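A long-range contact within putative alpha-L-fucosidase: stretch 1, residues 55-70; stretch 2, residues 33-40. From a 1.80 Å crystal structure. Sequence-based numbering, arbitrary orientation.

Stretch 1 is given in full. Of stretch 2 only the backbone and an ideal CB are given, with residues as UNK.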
# COMPACT_ATOMS: atom_id res chain seq x y z
N GLU B 55 -20.66 7.49 7.73
CA GLU B 55 -19.99 6.39 7.05
C GLU B 55 -20.19 5.08 7.78
O GLU B 55 -20.43 4.04 7.14
CB GLU B 55 -18.49 6.69 6.93
CG GLU B 55 -18.16 7.82 5.96
CD GLU B 55 -18.44 9.22 6.46
OE1 GLU B 55 -18.38 9.43 7.70
OE2 GLU B 55 -18.67 10.11 5.63
N TRP B 56 -20.15 5.10 9.12
CA TRP B 56 -20.34 3.86 9.88
C TRP B 56 -21.77 3.36 9.74
O TRP B 56 -21.98 2.16 9.55
CB TRP B 56 -19.95 4.04 11.34
CG TRP B 56 -18.49 3.84 11.56
CD1 TRP B 56 -17.55 4.78 11.86
CD2 TRP B 56 -17.79 2.60 11.41
NE1 TRP B 56 -16.31 4.19 11.96
CE2 TRP B 56 -16.43 2.85 11.67
CE3 TRP B 56 -18.17 1.31 11.02
CZ2 TRP B 56 -15.44 1.86 11.56
CZ3 TRP B 56 -17.20 0.31 11.01
CH2 TRP B 56 -15.86 0.60 11.27
N ASP B 57 -22.75 4.26 9.74
CA ASP B 57 -24.14 3.87 9.52
C ASP B 57 -24.30 3.18 8.16
O ASP B 57 -24.92 2.12 8.05
CB ASP B 57 -25.06 5.09 9.60
CG ASP B 57 -26.48 4.77 9.19
OD1 ASP B 57 -27.21 4.18 10.02
OD2 ASP B 57 -26.82 4.99 8.02
N LEU B 58 -23.71 3.76 7.13
CA LEU B 58 -23.76 3.16 5.79
C LEU B 58 -23.05 1.79 5.77
O LEU B 58 -23.54 0.84 5.16
CB LEU B 58 -23.15 4.11 4.78
CG LEU B 58 -23.01 3.62 3.34
CD1 LEU B 58 -24.38 3.30 2.74
CD2 LEU B 58 -22.29 4.68 2.46
N ASP B 59 -21.92 1.66 6.49
CA ASP B 59 -21.25 0.36 6.52
C ASP B 59 -22.09 -0.68 7.21
O ASP B 59 -22.12 -1.83 6.75
CB ASP B 59 -19.84 0.40 7.17
CG ASP B 59 -18.85 -0.23 6.23
OD1 ASP B 59 -18.91 0.09 5.03
OD2 ASP B 59 -18.03 -1.06 6.69
N PHE B 60 -22.81 -0.31 8.26
CA PHE B 60 -23.69 -1.27 8.93
C PHE B 60 -24.79 -1.75 7.97
O PHE B 60 -25.21 -2.91 8.03
CB PHE B 60 -24.27 -0.69 10.21
CG PHE B 60 -23.43 -0.96 11.45
CD1 PHE B 60 -22.16 -0.41 11.58
CD2 PHE B 60 -23.93 -1.74 12.49
CE1 PHE B 60 -21.38 -0.65 12.72
CE2 PHE B 60 -23.16 -1.95 13.64
CZ PHE B 60 -21.91 -1.37 13.77
N GLN B 61 -25.27 -0.86 7.08
CA GLN B 61 -26.23 -1.24 6.05
C GLN B 61 -25.64 -2.26 5.07
O GLN B 61 -26.32 -3.23 4.72
CB GLN B 61 -26.71 -0.02 5.27
CG GLN B 61 -27.52 0.99 6.09
CD GLN B 61 -27.87 2.16 5.24
OE1 GLN B 61 -28.45 1.99 4.16
NE2 GLN B 61 -27.60 3.38 5.71
N HIS B 62 -24.36 -2.07 4.66
CA HIS B 62 -23.67 -3.01 3.75
C HIS B 62 -23.51 -4.36 4.45
O HIS B 62 -23.65 -5.41 3.82
CB HIS B 62 -22.28 -2.48 3.25
CG HIS B 62 -22.32 -1.24 2.39
ND1 HIS B 62 -23.18 -1.14 1.30
CD2 HIS B 62 -21.54 -0.14 2.44
CE1 HIS B 62 -22.94 0.05 0.76
NE2 HIS B 62 -21.97 0.70 1.42
N MSE B 63 -23.26 -4.34 5.77
CA MSE B 63 -23.14 -5.57 6.56
C MSE B 63 -24.45 -6.30 6.65
O MSE B 63 -24.52 -7.50 6.43
CB MSE B 63 -22.66 -5.25 7.99
CG MSE B 63 -21.24 -4.74 8.08
SE MSE B 63 -20.98 -4.16 9.93
CE MSE B 63 -19.40 -3.07 9.68
N LYS B 64 -25.52 -5.55 6.93
CA LYS B 64 -26.85 -6.15 7.08
C LYS B 64 -27.30 -6.84 5.81
O LYS B 64 -27.90 -7.93 5.87
CB LYS B 64 -27.86 -5.08 7.47
CG LYS B 64 -29.25 -5.60 7.87
CD LYS B 64 -29.21 -6.29 9.20
CE LYS B 64 -30.55 -6.75 9.69
NZ LYS B 64 -30.35 -7.42 10.99
N ARG B 65 -27.00 -6.25 4.65
CA ARG B 65 -27.36 -6.84 3.37
C ARG B 65 -26.84 -8.26 3.20
O ARG B 65 -27.51 -9.07 2.58
CB ARG B 65 -26.85 -5.96 2.25
CG ARG B 65 -27.25 -6.42 0.88
CD ARG B 65 -26.74 -5.48 -0.16
NE ARG B 65 -27.16 -5.89 -1.49
CZ ARG B 65 -26.80 -5.30 -2.61
NH1 ARG B 65 -25.98 -4.25 -2.58
NH2 ARG B 65 -27.25 -5.74 -3.77
N ILE B 66 -25.64 -8.57 3.71
CA ILE B 66 -25.09 -9.91 3.55
C ILE B 66 -25.33 -10.83 4.76
O ILE B 66 -24.84 -11.95 4.75
CB ILE B 66 -23.58 -9.90 3.16
CG1 ILE B 66 -22.69 -9.26 4.23
CG2 ILE B 66 -23.40 -9.23 1.83
CD1 ILE B 66 -21.20 -9.62 4.07
N GLY B 67 -26.12 -10.40 5.72
CA GLY B 67 -26.48 -11.24 6.85
C GLY B 67 -25.54 -11.22 8.03
O GLY B 67 -25.59 -12.11 8.86
N ILE B 68 -24.75 -10.16 8.18
CA ILE B 68 -23.93 -10.02 9.37
C ILE B 68 -24.92 -9.72 10.52
O ILE B 68 -25.81 -8.88 10.38
CB ILE B 68 -22.80 -8.99 9.20
CG1 ILE B 68 -21.64 -9.64 8.37
CG2 ILE B 68 -22.29 -8.48 10.56
CD1 ILE B 68 -20.65 -8.71 7.84
N ASP B 69 -24.78 -10.44 11.63
CA ASP B 69 -25.65 -10.25 12.79
C ASP B 69 -24.87 -9.91 14.05
O ASP B 69 -25.49 -9.75 15.12
CB ASP B 69 -26.52 -11.51 13.01
CG ASP B 69 -25.79 -12.83 13.30
OD1 ASP B 69 -24.73 -12.80 13.96
OD2 ASP B 69 -26.32 -13.88 12.93
N THR B 70 -23.54 -9.91 13.98
CA THR B 70 -22.65 -9.71 15.12
C THR B 70 -21.52 -8.79 14.75
O THR B 70 -20.90 -8.99 13.72
CB THR B 70 -22.10 -11.07 15.58
OG1 THR B 70 -23.18 -11.91 15.99
CG2 THR B 70 -21.14 -10.95 16.74
N UNK B 33 -21.17 -19.11 5.69
CA UNK B 33 -21.32 -17.68 5.46
C UNK B 33 -20.75 -16.91 6.62
O UNK B 33 -20.91 -17.34 7.79
CB UNK B 33 -22.79 -17.31 5.24
N UNK B 34 -20.22 -15.71 6.33
CA UNK B 34 -19.70 -14.79 7.36
C UNK B 34 -20.90 -14.08 7.99
O UNK B 34 -21.67 -13.41 7.30
CB UNK B 34 -18.71 -13.78 6.77
N UNK B 35 -21.09 -14.25 9.27
CA UNK B 35 -22.21 -13.63 9.97
C UNK B 35 -21.74 -12.71 11.11
O UNK B 35 -22.57 -12.18 11.84
CB UNK B 35 -23.14 -14.71 10.52
N UNK B 36 -20.45 -12.48 11.21
CA UNK B 36 -19.89 -11.53 12.15
C UNK B 36 -18.67 -10.85 11.60
O UNK B 36 -17.98 -11.38 10.71
CB UNK B 36 -19.55 -12.22 13.47
N UNK B 37 -18.40 -9.62 12.09
CA UNK B 37 -17.18 -8.94 11.72
C UNK B 37 -16.63 -8.19 12.89
O UNK B 37 -17.39 -7.69 13.73
CB UNK B 37 -17.41 -7.99 10.54
N UNK B 38 -15.31 -8.11 12.93
CA UNK B 38 -14.64 -7.18 13.80
C UNK B 38 -14.88 -5.80 13.28
O UNK B 38 -15.16 -5.59 12.08
CB UNK B 38 -13.14 -7.48 13.91
N UNK B 39 -14.76 -4.86 14.19
CA UNK B 39 -14.74 -3.42 13.97
C UNK B 39 -13.34 -3.08 14.42
O UNK B 39 -13.07 -3.17 15.61
CB UNK B 39 -15.83 -2.65 14.72
N UNK B 40 -12.45 -2.67 13.51
CA UNK B 40 -11.04 -2.52 13.82
C UNK B 40 -10.70 -1.23 14.55
O UNK B 40 -10.03 -0.35 14.01
CB UNK B 40 -10.23 -2.60 12.53

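Position 33 lies beyond the close pairing. Its CB points toward stretch 1 but has nothing of it within 5.5 Å, so almost any residue, polar ones included, would fit. It is Lys33, whose long chain gains little from this contact.

At position 34 the CB points sideways, 5.3 Å from Ile68 CG1, and phi/psi of -80/119 is extended. An aliphatic, perhaps beta-branched, side chain would suit the edge of Ile68. The residue is Ile34. Its backbone works too: a water donates to Ile34 O and to Ile66 O, 2.7 Å from each, bridging two carbonyls that cannot bond to each other.

Position 35 offers a polar setting, with the ideal CB 3.9 Å from Gly67 O and 4.1 Å from Asp69 OD2. Acidic groups look less apt beside these oxygens, while serine, threonine, asparagine or a basic residue would all be reasonable. Thr35 is found, its CG2 3.8 Å from Gly67 O and its hydroxyl bonded elsewhere in the structure. The carbonyl does most for the pairing: Asp69 N donates to Thr35 O at 2.8 Å and nearly linearly, while Thr70 N adds a weak bond to Thr35 O at 3.3 Å.

At position 36 an ideal CB would sit 3.5 Å from Thr70 CB, on the same face of the parallel bridge. So tight an approach favours glycine, although phi/psi of -146/153 is open to any residue but proline. Gly36 lets the strands close, and its CA lies 3.2 Å from Thr70 O in a CA-H...O contact.

Position 37 is extended, and its amide meets an acceptor: the amide N of position 37 donates to Thr70 O at 3.1 Å. The ideal CB lies 4.3 Å from Ile68 CD1 and 5.3 Å from Met63 SE, so valine, isoleucine or threonine would suit. Thr37 sets its CG2 3.9 Å from Met63 SE and 4.2 Å from Ile68 CD1, while its OG1 donates to the next residue's carbonyl.

At position 38 the CB points away, so stretch 1 sets no preference. Phe38 takes no part in the contact.

Position 39 points toward the helix, its ideal CB 4.7 Å from Trp56 CH2. With Phe60 and the selenomethionine Met63 also near, the site calls for a branched or flexible apolar chain, leucine, isoleucine or methionine. Leu39 reaches in with CD2, 3.9 Å from Trp56 CZ3, 4.2 Å from Phe60 CE1 and 4.0 Å from Met63 CE.

Position 40 has no stretch 1 atom near its CB, leaving the choice open; Asp40 directs its end away.

Stretch 2 33-40: KITGTFLD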
# COMPACT_ATOMS: atom_id res chain seq x y z
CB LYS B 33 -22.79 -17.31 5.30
CG LYS B 33 -23.42 -17.89 4.03
CD LYS B 33 -24.93 -17.60 3.97
CE LYS B 33 -25.64 -18.40 2.89
NZ LYS B 33 -27.12 -18.47 3.10
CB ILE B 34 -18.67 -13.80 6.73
CG1 ILE B 34 -17.38 -14.58 6.39
CG2 ILE B 34 -18.34 -12.67 7.71
CD1 ILE B 34 -16.50 -13.89 5.45
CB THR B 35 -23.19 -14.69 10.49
OG1 THR B 35 -22.49 -15.53 11.40
CG2 THR B 35 -23.87 -15.46 9.35
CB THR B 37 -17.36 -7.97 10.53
OG1 THR B 37 -16.09 -7.41 10.17
CG2 THR B 37 -18.35 -6.89 10.80
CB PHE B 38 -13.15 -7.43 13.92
CG PHE B 38 -12.85 -8.67 14.73
CD1 PHE B 38 -12.81 -8.61 16.12
CD2 PHE B 38 -12.67 -9.89 14.11
CE1 PHE B 38 -12.51 -9.74 16.87
CE2 PHE B 38 -12.37 -11.04 14.87
CZ PHE B 38 -12.32 -10.96 16.25
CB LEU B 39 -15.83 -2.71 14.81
CG LEU B 39 -17.25 -3.20 14.66
CD1 LEU B 39 -18.10 -2.66 15.79
CD2 LEU B 39 -17.81 -2.83 13.32
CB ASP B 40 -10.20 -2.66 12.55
CG ASP B 40 -8.71 -2.76 12.84
OD1 ASP B 40 -8.35 -3.34 13.89
OD2 ASP B 40 -7.92 -2.30 12.00
O HOH W 1 -22.73 -13.59 4.86
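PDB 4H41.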